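Local coordinates for protein LysR family transcriptional regulator (Vibrio vulnificus, PDB 5B7H) that probably acts as a DNA-binding transcription factor of the LysR family, an OxyR-type regulator represented here by its regulatory domain, at residues L61-D67 against L196-P200. The protein carries 1 engineered substitution. Numbering follows the deposited sequence. Where two conformers were deposited one is given.
Sequences LRHGELD and LVWRP. With SO4 (sulfate ion), chain D.
Arg-199, just past strand 180-198, sends its guanidinium to the C-terminal turn of helix 54-62. The helix stops in a Schellman motif: Gly-64, at positive phi, bonds through N to Leu-61 O (3.1 Å). CA atoms lie 6.5 Å apart for Asp-67 and Trp-198, 7.1 Å for Arg-62 and Arg-199. Arg-199 (m, t, m) brings NH1 between two carbonyls, donating to Leu-61 O and Leu-66 O, both 2.8 Å; Gly-64 CA lies over one guanidinium face, 3.5 Å from NH1. Arg-199 NH2 donates to sulfate O2 (3.0 Å; ion probably from the crystallisation liquor) and to water 1 (2.8 Å), which lies 2.7 Å from Asp-67 OD1. Water 2 joins Arg-199 N (2.9 Å) to Asp-67 O (2.8 Å) where the backbones part. Leu-61 CD2 (t, p rotamer) meets Val-197 CG1 at 3.9 Å. In this periplasmic-binding-protein-like domain, the turn links helix 54-62 to strand 68-73, antiparallel neighbour of strand 180-198, while Asp-67 OD2 bonds Lys-19 N and Trp-198 packs against Phe-208 of helix 205-217.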
loop_
_atom_site.group_PDB
_atom_site.type_symbol
_atom_site.label_atom_id
_atom_site.label_comp_id
_atom_site.label_asym_id
_atom_site.label_seq_id
_atom_site.Cartn_x
_atom_site.Cartn_y
_atom_site.Cartn_z
ATOM N N LEU A 61 14.647 14.853 1.058
ATOM C CA LEU A 61 15.028 15.528 2.280
ATOM C C LEU A 61 16.239 16.428 2.057
ATOM O O LEU A 61 16.248 17.577 2.523
ATOM C CB LEU A 61 15.350 14.476 3.351
ATOM C CG LEU A 61 15.738 15.055 4.725
ATOM C CD1 LEU A 61 14.586 15.850 5.394
ATOM C CD2 LEU A 61 16.338 13.933 5.626
ATOM N N ARG A 62 17.274 15.909 1.377
ATOM C CA ARG A 62 18.464 16.715 1.087
ATOM C C ARG A 62 18.065 17.977 0.355
ATOM O O ARG A 62 18.564 19.085 0.662
ATOM C CB ARG A 62 19.379 15.894 0.183
ATOM C CG ARG A 62 20.238 14.918 0.971
ATOM C CD ARG A 62 21.457 14.383 0.174
ATOM N NE ARG A 62 21.160 13.852 -1.153
ATOM C CZ ARG A 62 20.702 12.619 -1.414
ATOM N NH1 ARG A 62 20.488 11.731 -0.440
ATOM N NH2 ARG A 62 20.474 12.268 -2.670
ATOM N N HIS A 63 17.151 17.825 -0.609
ATOM C CA HIS A 63 16.754 18.921 -1.495
ATOM C C HIS A 63 15.732 19.859 -0.848
ATOM O O HIS A 63 15.235 20.774 -1.506
ATOM C CB HIS A 63 16.183 18.329 -2.780
ATOM C CG HIS A 63 17.226 17.713 -3.679
ATOM N ND1 HIS A 63 16.955 17.336 -4.973
ATOM C CD2 HIS A 63 18.534 17.426 -3.480
ATOM C CE1 HIS A 63 18.050 16.858 -5.540
ATOM N NE2 HIS A 63 19.028 16.907 -4.657
ATOM N N GLY A 64 15.366 19.633 0.415
ATOM C CA GLY A 64 14.469 20.527 1.104
ATOM C C GLY A 64 13.041 20.437 0.634
ATOM O O GLY A 64 12.234 21.321 0.944
ATOM N N GLU A 65 12.681 19.339 -0.047
ATOM C CA GLU A 65 11.316 19.081 -0.484
ATOM C C GLU A 65 10.490 18.363 0.574
ATOM O O GLU A 65 9.259 18.282 0.426
ATOM C CB GLU A 65 11.337 18.232 -1.746
ATOM C CG GLU A 65 11.933 19.057 -2.878
ATOM C CD GLU A 65 12.356 18.264 -4.095
ATOM O OE1 GLU A 65 12.338 17.003 -4.048
ATOM O OE2 GLU A 65 12.707 18.938 -5.104
ATOM N N LEU A 66 11.135 17.784 1.588
ATOM C CA LEU A 66 10.466 17.278 2.771
ATOM C C LEU A 66 11.205 17.846 3.969
ATOM O O LEU A 66 12.378 18.203 3.867
ATOM C CB LEU A 66 10.522 15.745 2.828
ATOM C CG LEU A 66 9.847 15.076 1.622
ATOM C CD1 LEU A 66 10.128 13.541 1.614
ATOM C CD2 LEU A 66 8.333 15.314 1.701
ATOM N N ASP A 67 10.507 17.943 5.109
ATOM C CA ASP A 67 11.099 18.408 6.370
ATOM C C ASP A 67 11.674 17.275 7.203
ATOM O O ASP A 67 12.664 17.474 7.882
ATOM C CB ASP A 67 10.031 19.081 7.253
ATOM C CG ASP A 67 9.514 20.360 6.662
ATOM O OD1 ASP A 67 10.351 21.276 6.473
ATOM O OD2 ASP A 67 8.300 20.488 6.373
ATOM N N LEU A 196 13.343 8.879 13.144
ATOM C CA LEU A 196 13.083 10.128 12.441
ATOM C C LEU A 196 14.419 10.655 11.923
ATOM O O LEU A 196 15.449 10.544 12.598
ATOM C CB LEU A 196 12.441 11.209 13.322
ATOM C CG LEU A 196 10.897 11.111 13.357
ATOM C CD1 LEU A 196 10.410 9.769 14.028
ATOM C CD2 LEU A 196 10.317 12.383 14.065
ATOM N N VAL A 197 14.396 11.265 10.751
ATOM C CA VAL A 197 15.613 11.756 10.087
ATOM C C VAL A 197 15.335 13.139 9.522
ATOM O O VAL A 197 14.314 13.344 8.853
ATOM C CB VAL A 197 16.026 10.818 8.940
ATOM C CG1 VAL A 197 17.343 11.293 8.263
ATOM C CG2 VAL A 197 16.259 9.392 9.500
ATOM N N TRP A 198 16.277 14.077 9.699
ATOM C CA TRP A 198 16.065 15.458 9.246
ATOM C C TRP A 198 17.409 16.117 8.955
ATOM O O TRP A 198 18.463 15.548 9.219
ATOM C CB TRP A 198 15.273 16.312 10.235
ATOM C CG TRP A 198 15.904 16.508 11.590
ATOM C CD1 TRP A 198 16.703 17.558 11.978
ATOM C CD2 TRP A 198 15.710 15.683 12.755
ATOM N NE1 TRP A 198 17.024 17.439 13.347
ATOM C CE2 TRP A 198 16.427 16.285 13.821
ATOM C CE3 TRP A 198 15.024 14.484 12.988
ATOM C CZ2 TRP A 198 16.467 15.721 15.123
ATOM C CZ3 TRP A 198 15.060 13.928 14.303
ATOM C CH2 TRP A 198 15.775 14.570 15.343
ATOM N N ARG A 199 17.367 17.348 8.438
ATOM C CA ARG A 199 18.619 18.047 8.076
ATOM C C ARG A 199 19.192 18.752 9.287
ATOM O O ARG A 199 18.457 19.439 10.009
ATOM C CB ARG A 199 18.355 19.100 7.030
ATOM C CG ARG A 199 17.877 18.502 5.694
ATOM C CD ARG A 199 17.760 19.584 4.615
ATOM N NE ARG A 199 16.794 20.618 4.951
ATOM C CZ ARG A 199 15.469 20.445 4.832
ATOM N NH1 ARG A 199 14.963 19.290 4.366
ATOM N NH2 ARG A 199 14.658 21.429 5.211
ATOM N N PRO A 200 20.501 18.641 9.529
ATOM C CA PRO A 200 21.098 19.375 10.670
ATOM C C PRO A 200 20.889 20.869 10.604
ATOM O O PRO A 200 20.880 21.527 11.658
ATOM C CB PRO A 200 22.602 19.088 10.526
ATOM C CG PRO A 200 22.723 17.861 9.681
ATOM C CD PRO A 200 21.458 17.774 8.801
HETATM S S SO4 D . 14.340 24.782 7.000
HETATM O O1 SO4 D . 14.625 25.198 8.376
HETATM O O2 SO4 D . 15.493 24.048 6.445
HETATM O O3 SO4 D . 13.985 25.940 6.189
HETATM O O4 SO4 D . 13.141 23.952 7.042
HETATM O O HOH W 1 12.023 21.464 4.332
HETATM O O HOH W 2 15.000 18.959 7.815
#